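PDB 6H17: mutual gliding-motility protein MglA, which binds and hydrolyses GTP as an intracellular switch that coordinates social and adventurous gliding motility and sets the direction and speed of gliding. Local coordinates for residues I45-E50 with L55-L60; T72-Y77 with A182-V187; F84-R89 with L117-I122; E111-S116 with K156-R161. All coordinates share one frame; numbering follows the deposited sequence. Where two conformers were deposited one is given.

Contact 1: residues I45-E50 with L55-L60; sequences ISLSTE and LFFDFL
In the beta hairpin formed by strands 45-49 and 52-62, I45 and L47 pair with F59 and F57 at the edge of the central sheet of this Arf-family GTPase. Two reciprocal pairs of hydrogen bonds join the backbones. I45 N gives a nearly straight bond to F59 O (2.9 Å, 171° at the hydrogen), and F59 N returns one to I45 O; L47 N meets F57 O at 2.8 Å, with F57 N returning to L47 O. S46 and D58 form a non-hydrogen-bonded pair. I45, L47, F57 and F59 make one face apolar. The F57 ring, turned to CG lying between backbone N and carbonyl carbon (chi1 64°), leans over toward strand 45-49, and L47 CB sits over its face, 4.1 Å from F57 CZ. I45 and F59 run alongside each other, with I45 CG1 3.8 Å from F59 CB. An alanine in place of F57 is likely to leave L47 without the ring beneath its CB and to bare part of this apolar face. On the reverse face D58 lies beside the nucleotide site, OD2 hydrogen-bonded to T26 OG1 and T78 OG1; the nearest atom of the D58 side chain is about 4 Å from the magnesium ion. That face is thus mixed, with F56, S46 and S48 beside a buried carboxylate whose two threonine partners probably fix its rotation.

Contact 2: residues T72-Y77 with A182-V187; sequences TRFHLY and AVAKLV. With SO4 (sulfate ion), chain E.
F74 lays the outer end of its ring against helix 176-193, where the methyl of A184 sits over one face. The methyl carbon A184 CB is 4.3 Å from the centroid of the F74 ring and 28° off its normal, a CH-pi contact displaced toward the ring atoms CE1 and CZ; the nearest of them, F74 CE1, is 3.9 Å from A184 CB. One turn further along the helix, V187 reaches the same corner of the ring: its CG1 lies 3.8 Å from F74 CE1, the two side chains sliding past one another in opposite directions. V187 CG1 is anti to the backbone N (chi1 167°), which carries this branch to the phenyl ring. All three residues are buried and their side chains meet through carbon alone. R73, the residue before F74, has a different role: its NH1 and NH2 both bond to O2 of a sulfate, probably from the crystallisation liquor, while NH2 also bonds to T72 O. The contact fastens the C-terminal helix to strand 71-78, which lies between strands 10-18 and 52-62. V187 also packs on I15 of strand 10-18, L64 covers both F74 and A184, and V183 and L186 turn to V137 of strand 136-141.

Contact 3: residues F84-R89 with L117-I122; sequences FYDASR and LENLRI
The side-chain amide of N119 is gripped at both ends by residues of helix 86-93. Its ND2 donates to D86 OD1 at 2.9 Å, a fairly straight bond (166°) that leaves in the amide plane but meets the oxygen from above the plane of the carboxylate. Its OD1 accepts from R89 NE, also at 2.9 Å and more bent (143°), and takes a second hydrogen bond from the hydroxyl of Y18. With CG anti to the backbone N (chi1 -180°), the N119 amide is carried straight out toward these partners, and donors at OD1 together with an acceptor at ND2 settle which end is oxygen. Here helix 110-125 meets the first turn of the helix that follows the loop after strand 71-78, the region that corresponds to switch II in small GTPases. R89 is used on every nitrogen: while NE serves N119, NH1 bonds to P80 O and Q82 O, and NH2 to V83 O. Its guanidinium stands steeply to the amide plane and has Y85 C and D86 CA over one face. D86 OD1 is shared as well, accepting from N123 ND2 besides N119 and forming a long salt bridge with R89 NH2 (3.6 Å), which probably offsets part of the positive charge of the guanidinium.

Contact 4: residues E111-S116 with K156-R161; sequences EANMES and KALNHR
M114 and L158 mark the closest backbone approach between helix 110-125 and the C-terminal end of helix 151-158, with their CA atoms 7.1 Å apart; the chain leaves helical geometry at N159. L158 CD2 lies against both M114 CG, at 3.9 Å, and N113 CB, while L158 CD1 comes to 4.1 Å from N113 CB, the asparagine side chain crossing the leucine at about a right angle. In the conformer given, one of two deposited, M114 runs extended beyond CG (chi2 173°, chi3 162°), carrying its terminal methyl past L158 to A157; M114 CE then meets A157 CB at 3.9 Å. The two helices pack on one side of the P-loop GTPase sheet, and L158 also lies on A103 and I138, from the parallel strands 98-104 and 136-141, and on L117 of helix 110-125. A serine in place of L158 would probably open a gap between N113, M114 and the sheet and put a hydroxyl among apolar neighbours. N113 meets L158 with CB and the flank of its amide, while ND2 donates to the backbone oxygen of D104, at the end of strand 98-104. The N113 side chain also rests on P20 of the predicted GTP-binding loop.

How the contacts relate
Contact 1 closes first along the chain, a local hairpin at the sheet edge. Contact 2 then spans 105 residues, seating the C-terminal helix on strand 71-78, and contacts 3 and 4 are nested within it, their segments alternating. Contacts 1 and 2 have centres 19 Å apart and share the sheet through the neighbouring strands 52-62 and 71-78, where F59 packs on H75 and Y77. Contacts 3 and 4, whose centres are 14 Å apart, join helix 110-125 to its neighbouring helices and meet where L117 touches L158; L55 links contact 1 to contact 3 through Y85 and S88. Contacts 2 and 4 do not touch. D58 and R89 bring contacts 1 and 3 near the nucleotide.

Contact 1: residues I45-E50 with L55-L60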
# COMPACT_ATOMS: atom_id res chain seq x y z
N ILE A 45 -8.29 -7.09 9.95
CA ILE A 45 -7.73 -8.14 10.77
C ILE A 45 -6.22 -8.12 10.70
O ILE A 45 -5.62 -7.63 9.74
CB ILE A 45 -8.27 -9.54 10.39
CG1 ILE A 45 -7.90 -9.84 8.95
CG2 ILE A 45 -9.80 -9.60 10.63
CD1 ILE A 45 -8.16 -11.30 8.56
N SER A 46 -5.60 -8.61 11.77
CA SER A 46 -4.17 -8.87 11.81
C SER A 46 -3.93 -10.35 11.58
O SER A 46 -4.75 -11.21 11.95
CB SER A 46 -3.59 -8.47 13.16
OG SER A 46 -3.64 -7.07 13.33
N LEU A 47 -2.79 -10.65 10.98
CA LEU A 47 -2.39 -12.01 10.73
C LEU A 47 -0.93 -12.20 11.11
O LEU A 47 -0.11 -11.29 10.96
CB LEU A 47 -2.58 -12.38 9.26
CG LEU A 47 -4.04 -12.33 8.80
CD1 LEU A 47 -4.08 -12.44 7.29
CD2 LEU A 47 -4.86 -13.42 9.44
N SER A 48 -0.64 -13.38 11.63
CA SER A 48 0.70 -13.84 11.95
C SER A 48 0.63 -15.35 11.96
O SER A 48 -0.44 -15.93 11.79
CB SER A 48 1.17 -13.28 13.29
OG SER A 48 0.35 -13.72 14.35
N THR A 49 1.77 -15.99 12.15
CA THR A 49 1.82 -17.45 12.18
C THR A 49 2.35 -17.98 13.50
O THR A 49 2.96 -17.26 14.29
CB THR A 49 2.65 -18.05 11.03
OG1 THR A 49 4.04 -17.82 11.27
CG2 THR A 49 2.25 -17.46 9.69
N GLU A 50 2.12 -19.27 13.73
CA GLU A 50 2.60 -19.90 14.95
C GLU A 50 4.12 -19.83 15.05
O GLU A 50 4.66 -19.82 16.17
CB GLU A 50 2.13 -21.35 15.00
CG GLU A 50 0.62 -21.48 15.15
CD GLU A 50 0.14 -20.99 16.49
OE1 GLU A 50 0.94 -21.03 17.45
OE2 GLU A 50 -1.02 -20.57 16.61
N LEU A 55 4.70 -11.33 14.61
CA LEU A 55 5.11 -10.69 13.36
C LEU A 55 3.82 -10.43 12.60
O LEU A 55 3.33 -11.28 11.85
CB LEU A 55 6.06 -11.58 12.58
CG LEU A 55 6.56 -11.02 11.25
CD1 LEU A 55 7.33 -9.74 11.48
CD2 LEU A 55 7.40 -12.07 10.54
N PHE A 56 3.25 -9.24 12.79
CA PHE A 56 1.90 -8.96 12.33
C PHE A 56 1.89 -8.19 11.03
O PHE A 56 2.68 -7.26 10.82
CB PHE A 56 1.13 -8.11 13.34
CG PHE A 56 0.88 -8.78 14.65
CD1 PHE A 56 -0.06 -9.81 14.75
CD2 PHE A 56 1.54 -8.37 15.79
CE1 PHE A 56 -0.30 -10.42 15.97
CE2 PHE A 56 1.30 -8.98 17.01
CZ PHE A 56 0.38 -10.01 17.10
N PHE A 57 0.96 -8.55 10.16
CA PHE A 57 0.57 -7.67 9.07
C PHE A 57 -0.95 -7.69 8.97
O PHE A 57 -1.64 -8.47 9.63
CB PHE A 57 1.24 -8.05 7.75
CG PHE A 57 0.85 -9.40 7.25
CD1 PHE A 57 -0.16 -9.53 6.33
CD2 PHE A 57 1.50 -10.54 7.70
CE1 PHE A 57 -0.51 -10.77 5.85
CE2 PHE A 57 1.16 -11.77 7.22
CZ PHE A 57 0.16 -11.90 6.31
N ASP A 58 -1.49 -6.79 8.15
CA ASP A 58 -2.91 -6.49 8.18
C ASP A 58 -3.57 -6.86 6.87
O ASP A 58 -2.94 -6.88 5.82
CB ASP A 58 -3.11 -4.98 8.38
CG ASP A 58 -2.32 -4.45 9.53
OD1 ASP A 58 -2.69 -4.75 10.68
OD2 ASP A 58 -1.29 -3.77 9.29
N PHE A 59 -4.88 -7.11 6.96
CA PHE A 59 -5.76 -7.42 5.84
C PHE A 59 -7.08 -6.69 6.01
O PHE A 59 -7.68 -6.72 7.09
CB PHE A 59 -6.01 -8.94 5.77
CG PHE A 59 -7.03 -9.35 4.73
CD1 PHE A 59 -6.65 -9.56 3.41
CD2 PHE A 59 -8.38 -9.52 5.05
CE1 PHE A 59 -7.59 -9.94 2.45
CE2 PHE A 59 -9.31 -9.91 4.08
CZ PHE A 59 -8.92 -10.12 2.79
N LEU A 60 -7.53 -6.03 4.93
CA LEU A 60 -8.79 -5.29 4.98
C LEU A 60 -9.46 -5.32 3.61
O LEU A 60 -8.91 -4.78 2.64
CB LEU A 60 -8.53 -3.83 5.36
CG LEU A 60 -9.72 -2.86 5.24
CD1 LEU A 60 -10.88 -3.31 6.10
CD2 LEU A 60 -9.28 -1.46 5.66
O HOH W 1 4.32 -14.59 11.61

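Contact 2: residues T72-Y77 with A182-V187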
# COMPACT_ATOMS: atom_id res chain seq x y z
N THR A 72 -16.46 -6.17 -7.78
CA THR A 72 -15.04 -5.97 -7.61
C THR A 72 -14.77 -5.64 -6.16
O THR A 72 -15.42 -4.76 -5.58
CB THR A 72 -14.51 -4.85 -8.51
OG1 THR A 72 -14.78 -5.19 -9.88
CG2 THR A 72 -13.01 -4.68 -8.33
N ARG A 73 -13.82 -6.34 -5.58
CA ARG A 73 -13.41 -6.08 -4.21
C ARG A 73 -11.91 -5.88 -4.18
O ARG A 73 -11.16 -6.54 -4.91
CB ARG A 73 -13.83 -7.20 -3.27
CG ARG A 73 -15.35 -7.34 -3.09
CD ARG A 73 -15.99 -6.13 -2.43
NE ARG A 73 -17.46 -6.25 -2.34
CZ ARG A 73 -18.34 -5.69 -3.18
NH1 ARG A 73 -19.64 -5.88 -2.99
NH2 ARG A 73 -17.93 -4.92 -4.19
N PHE A 74 -11.49 -4.93 -3.36
CA PHE A 74 -10.08 -4.65 -3.11
C PHE A 74 -9.68 -5.24 -1.77
O PHE A 74 -10.37 -5.04 -0.77
CB PHE A 74 -9.84 -3.14 -3.12
CG PHE A 74 -9.84 -2.53 -4.49
CD1 PHE A 74 -8.66 -2.21 -5.12
CD2 PHE A 74 -11.04 -2.31 -5.15
CE1 PHE A 74 -8.65 -1.68 -6.39
CE2 PHE A 74 -11.03 -1.76 -6.43
CZ PHE A 74 -9.84 -1.45 -7.03
N HIS A 75 -8.55 -5.94 -1.75
CA HIS A 75 -7.99 -6.53 -0.54
C HIS A 75 -6.70 -5.78 -0.24
O HIS A 75 -5.74 -5.89 -0.99
CB HIS A 75 -7.76 -8.02 -0.73
CG HIS A 75 -9.03 -8.78 -0.93
ND1 HIS A 75 -9.06 -10.06 -1.43
CD2 HIS A 75 -10.32 -8.44 -0.69
CE1 HIS A 75 -10.32 -10.48 -1.50
NE2 HIS A 75 -11.10 -9.52 -1.05
N LEU A 76 -6.72 -5.00 0.82
CA LEU A 76 -5.56 -4.24 1.25
C LEU A 76 -4.74 -5.05 2.23
O LEU A 76 -5.29 -5.65 3.17
CB LEU A 76 -5.99 -2.95 1.94
CG LEU A 76 -6.44 -1.80 1.05
CD1 LEU A 76 -7.42 -2.17 -0.01
CD2 LEU A 76 -6.97 -0.63 1.92
N TYR A 77 -3.42 -5.06 2.02
CA TYR A 77 -2.47 -5.72 2.89
C TYR A 77 -1.39 -4.72 3.30
O TYR A 77 -1.04 -3.83 2.52
CB TYR A 77 -1.74 -6.86 2.16
CG TYR A 77 -2.57 -8.10 1.87
CD1 TYR A 77 -2.42 -9.23 2.65
CD2 TYR A 77 -3.49 -8.14 0.83
CE1 TYR A 77 -3.15 -10.37 2.40
CE2 TYR A 77 -4.24 -9.31 0.58
CZ TYR A 77 -4.05 -10.39 1.38
OH TYR A 77 -4.78 -11.55 1.16
N ALA A 182 -6.46 7.05 -5.17
CA ALA A 182 -5.59 7.20 -6.33
C ALA A 182 -5.10 5.84 -6.83
O ALA A 182 -5.16 5.55 -8.03
CB ALA A 182 -4.41 8.13 -6.01
N VAL A 183 -4.61 5.00 -5.93
CA VAL A 183 -4.11 3.70 -6.39
C VAL A 183 -5.25 2.81 -6.87
O VAL A 183 -5.09 2.07 -7.85
CB VAL A 183 -3.22 3.03 -5.33
CG1 VAL A 183 -4.04 2.47 -4.19
CG2 VAL A 183 -2.37 1.93 -6.00
N ALA A 184 -6.41 2.87 -6.21
CA ALA A 184 -7.53 2.04 -6.63
C ALA A 184 -8.01 2.41 -8.02
O ALA A 184 -8.33 1.53 -8.83
CB ALA A 184 -8.69 2.14 -5.63
N LYS A 185 -8.02 3.71 -8.34
CA LYS A 185 -8.41 4.14 -9.68
C LYS A 185 -7.41 3.64 -10.73
O LYS A 185 -7.81 3.20 -11.81
CB LYS A 185 -8.54 5.66 -9.72
CG LYS A 185 -8.97 6.23 -11.06
CD LYS A 185 -9.25 7.72 -10.95
CE LYS A 185 -9.76 8.26 -12.28
NZ LYS A 185 -9.81 9.75 -12.30
N LEU A 186 -6.11 3.69 -10.43
CA LEU A 186 -5.12 3.17 -11.36
C LEU A 186 -5.32 1.68 -11.60
O LEU A 186 -5.19 1.21 -12.74
CB LEU A 186 -3.71 3.43 -10.84
CG LEU A 186 -3.29 4.90 -10.81
CD1 LEU A 186 -1.93 5.03 -10.11
CD2 LEU A 186 -3.24 5.51 -12.19
N VAL A 187 -5.61 0.92 -10.55
CA VAL A 187 -5.85 -0.52 -10.69
C VAL A 187 -7.09 -0.77 -11.55
O VAL A 187 -7.08 -1.63 -12.43
CB VAL A 187 -5.97 -1.17 -9.30
CG1 VAL A 187 -6.52 -2.58 -9.42
CG2 VAL A 187 -4.61 -1.17 -8.60
S SO4 E . -21.54 -3.08 -4.60
O1 SO4 E . -22.27 -2.50 -5.75
O2 SO4 E . -20.86 -4.32 -5.01
O3 SO4 E . -20.52 -2.13 -4.16
O4 SO4 E . -22.46 -3.34 -3.50

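Contact 3: residues F84-R89 with L117-I122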
# COMPACT_ATOMS: atom_id res chain seq x y z
N PHE A 84 14.75 -7.12 8.52
CA PHE A 84 14.97 -8.56 8.59
C PHE A 84 13.88 -9.39 7.92
O PHE A 84 14.13 -10.55 7.60
CB PHE A 84 15.05 -8.98 10.08
CG PHE A 84 15.27 -10.45 10.30
CD1 PHE A 84 16.55 -10.98 10.35
CD2 PHE A 84 14.20 -11.31 10.49
CE1 PHE A 84 16.76 -12.33 10.57
CE2 PHE A 84 14.40 -12.66 10.70
CZ PHE A 84 15.68 -13.17 10.74
N TYR A 85 12.68 -8.84 7.75
CA TYR A 85 11.51 -9.64 7.39
C TYR A 85 11.24 -9.69 5.90
O TYR A 85 10.09 -9.68 5.44
CB TYR A 85 10.28 -9.14 8.17
CG TYR A 85 10.49 -9.21 9.65
CD1 TYR A 85 10.70 -10.43 10.27
CD2 TYR A 85 10.48 -8.07 10.42
CE1 TYR A 85 10.92 -10.50 11.64
CE2 TYR A 85 10.70 -8.13 11.79
CZ TYR A 85 10.91 -9.34 12.39
OH TYR A 85 11.11 -9.41 13.75
N ASP A 86 12.31 -9.79 5.11
CA ASP A 86 12.16 -9.83 3.65
C ASP A 86 11.30 -11.01 3.20
O ASP A 86 10.48 -10.87 2.29
CB ASP A 86 13.55 -9.92 3.00
CG ASP A 86 13.57 -9.38 1.58
OD1 ASP A 86 12.73 -8.53 1.23
OD2 ASP A 86 14.49 -9.80 0.82
N ALA A 87 11.44 -12.17 3.85
CA ALA A 87 10.68 -13.33 3.41
C ALA A 87 9.18 -13.07 3.51
O ALA A 87 8.41 -13.44 2.62
CB ALA A 87 11.08 -14.56 4.22
N SER A 88 8.74 -12.42 4.60
CA SER A 88 7.33 -12.10 4.75
C SER A 88 6.86 -11.14 3.68
O SER A 88 5.77 -11.30 3.11
CB SER A 88 7.09 -11.47 6.13
OG SER A 88 7.28 -12.40 7.17
N ARG A 89 7.65 -10.10 3.43
CA ARG A 89 7.28 -9.13 2.41
C ARG A 89 7.11 -9.81 1.06
O ARG A 89 6.19 -9.49 0.31
CB ARG A 89 8.32 -8.02 2.31
CG ARG A 89 8.41 -7.16 3.56
CD ARG A 89 9.26 -5.93 3.35
NE ARG A 89 10.69 -6.17 3.27
CZ ARG A 89 11.49 -6.29 4.31
NH1 ARG A 89 10.97 -6.27 5.54
NH2 ARG A 89 12.80 -6.44 4.16
N LEU A 117 12.39 1.21 -0.42
CA LEU A 117 11.93 1.44 -1.79
C LEU A 117 12.73 0.59 -2.78
O LEU A 117 12.16 0.04 -3.73
CB LEU A 117 12.04 2.94 -2.11
CG LEU A 117 11.64 3.37 -3.52
CD1 LEU A 117 10.22 2.93 -3.82
CD2 LEU A 117 11.81 4.89 -3.64
N GLU A 118 14.03 0.46 -2.56
CA GLU A 118 14.82 -0.43 -3.41
C GLU A 118 14.41 -1.88 -3.20
O GLU A 118 14.34 -2.66 -4.17
CB GLU A 118 16.31 -0.22 -3.14
CG GLU A 118 17.19 -1.17 -3.93
CD GLU A 118 17.18 -0.93 -5.43
OE1 GLU A 118 17.87 -1.71 -6.14
OE2 GLU A 118 16.50 0.00 -5.92
N ASN A 119 14.14 -2.27 -1.96
CA ASN A 119 13.66 -3.61 -1.67
C ASN A 119 12.35 -3.91 -2.37
O ASN A 119 12.15 -5.03 -2.86
CB ASN A 119 13.53 -3.74 -0.15
CG ASN A 119 13.04 -5.09 0.30
OD1 ASN A 119 11.94 -5.20 0.84
ND2 ASN A 119 13.86 -6.11 0.13
N LEU A 120 11.44 -2.93 -2.43
CA LEU A 120 10.21 -3.09 -3.20
C LEU A 120 10.52 -3.37 -4.66
O LEU A 120 9.95 -4.28 -5.27
CB LEU A 120 9.35 -1.82 -3.08
CG LEU A 120 8.07 -1.77 -3.93
CD1 LEU A 120 7.12 -2.91 -3.61
CD2 LEU A 120 7.41 -0.40 -3.75
N ARG A 121 11.41 -2.57 -5.25
CA ARG A 121 11.74 -2.76 -6.66
C ARG A 121 12.33 -4.14 -6.91
O ARG A 121 11.94 -4.82 -7.86
CB ARG A 121 12.71 -1.66 -7.10
CG ARG A 121 13.04 -1.68 -8.58
CD ARG A 121 14.12 -0.65 -8.92
NE ARG A 121 15.45 -1.10 -8.51
CZ ARG A 121 16.18 -1.97 -9.20
NH1 ARG A 121 15.71 -2.49 -10.32
NH2 ARG A 121 17.38 -2.33 -8.76
N ILE A 122 13.25 -4.57 -6.04
CA ILE A 122 13.89 -5.86 -6.20
C ILE A 122 12.89 -6.99 -6.01
O ILE A 122 12.89 -7.96 -6.78
CB ILE A 122 15.07 -5.98 -5.20
CG1 ILE A 122 16.20 -5.02 -5.58
CG2 ILE A 122 15.53 -7.44 -5.11
CD1 ILE A 122 16.92 -5.36 -6.87

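Contact 4: residues E111-S116 with K156-R161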
# COMPACT_ATOMS: atom_id res chain seq x y z
N GLU A 111 17.27 7.02 5.14
CA GLU A 111 17.99 5.86 4.64
C GLU A 111 17.07 4.65 4.62
O GLU A 111 17.11 3.85 3.69
CB GLU A 111 19.24 5.57 5.46
CG GLU A 111 20.44 6.41 5.06
CD GLU A 111 21.76 5.73 5.38
OE1 GLU A 111 21.75 4.51 5.68
OE2 GLU A 111 22.82 6.40 5.32
N ALA A 112 16.27 4.48 5.68
CA ALA A 112 15.36 3.35 5.75
C ALA A 112 14.31 3.43 4.65
O ALA A 112 13.96 2.41 4.06
CB ALA A 112 14.71 3.28 7.13
N ASN A 113 13.82 4.65 4.34
CA ASN A 113 12.92 4.82 3.21
C ASN A 113 13.57 4.34 1.93
O ASN A 113 12.97 3.60 1.15
CB ASN A 113 12.55 6.29 3.01
CG ASN A 113 11.60 6.83 4.05
OD1 ASN A 113 10.74 6.11 4.58
ND2 ASN A 113 11.70 8.12 4.32
N MET A 114 14.81 4.75 1.69
CA MET A 114 15.47 4.39 0.43
C MET A 114 15.74 2.89 0.36
O MET A 114 15.58 2.29 -0.71
CB MET A 114 16.77 5.16 0.30
CG MET A 114 16.55 6.62 0.10
SD MET A 114 18.10 7.51 0.16
CE MET A 114 17.59 9.02 -0.63
N GLU A 115 16.16 2.29 1.47
CA GLU A 115 16.38 0.85 1.48
C GLU A 115 15.09 0.10 1.18
O GLU A 115 15.07 -0.84 0.38
CB GLU A 115 16.94 0.42 2.84
CG GLU A 115 17.03 -1.11 3.05
CD GLU A 115 18.42 -1.67 2.79
OE1 GLU A 115 18.86 -2.54 3.57
OE2 GLU A 115 19.06 -1.24 1.81
N SER A 116 14.00 0.52 1.80
CA SER A 116 12.72 -0.15 1.59
C SER A 116 12.21 0.03 0.17
O SER A 116 11.63 -0.90 -0.40
CB SER A 116 11.70 0.35 2.61
OG SER A 116 10.47 -0.31 2.47
N LYS A 156 12.36 14.75 -4.39
CA LYS A 156 13.65 14.58 -5.05
C LYS A 156 14.35 13.31 -4.61
O LYS A 156 15.07 12.69 -5.41
CB LYS A 156 14.52 15.81 -4.80
CG LYS A 156 14.02 17.06 -5.52
CD LYS A 156 14.86 18.28 -5.17
CE LYS A 156 14.37 19.50 -5.93
NZ LYS A 156 15.10 20.72 -5.49
N ALA A 157 14.16 12.89 -3.36
CA ALA A 157 14.83 11.69 -2.88
C ALA A 157 14.14 10.41 -3.31
O ALA A 157 14.81 9.40 -3.53
CB ALA A 157 14.90 11.72 -1.36
N LEU A 158 12.80 10.40 -3.40
CA LEU A 158 12.04 9.16 -3.48
C LEU A 158 11.09 9.06 -4.67
O LEU A 158 10.50 7.99 -4.85
CB LEU A 158 11.21 8.95 -2.20
CG LEU A 158 12.01 8.85 -0.91
CD1 LEU A 158 11.07 8.93 0.30
CD2 LEU A 158 12.86 7.60 -0.83
N ASN A 159 10.89 10.12 -5.44
CA ASN A 159 9.90 10.10 -6.51
C ASN A 159 10.49 10.66 -7.80
O ASN A 159 10.06 11.67 -8.33
CB ASN A 159 8.64 10.88 -6.13
CG ASN A 159 7.50 10.65 -7.09
OD1 ASN A 159 7.57 9.79 -7.98
ND2 ASN A 159 6.43 11.40 -6.92
N HIS A 160 11.48 9.94 -8.32
CA HIS A 160 12.20 10.42 -9.50
C HIS A 160 11.34 10.40 -10.75
O HIS A 160 11.60 11.17 -11.68
CB HIS A 160 13.46 9.57 -9.70
CG HIS A 160 14.44 9.67 -8.56
ND1 HIS A 160 15.51 8.81 -8.43
CD2 HIS A 160 14.50 10.52 -7.51
CE1 HIS A 160 16.19 9.13 -7.34
NE2 HIS A 160 15.61 10.16 -6.77
N ARG A 161 10.34 9.52 -10.80
CA ARG A 161 9.48 9.39 -11.97
C ARG A 161 8.18 10.18 -11.87
O ARG A 161 7.31 10.03 -12.74
CB ARG A 161 9.14 7.92 -12.22
CG ARG A 161 10.30 7.04 -12.65
CD ARG A 161 9.80 5.68 -13.14
NE ARG A 161 9.92 4.60 -12.16
CZ ARG A 161 9.08 4.40 -11.14
NH1 ARG A 161 8.05 5.20 -10.93
NH2 ARG A 161 9.29 3.39 -10.31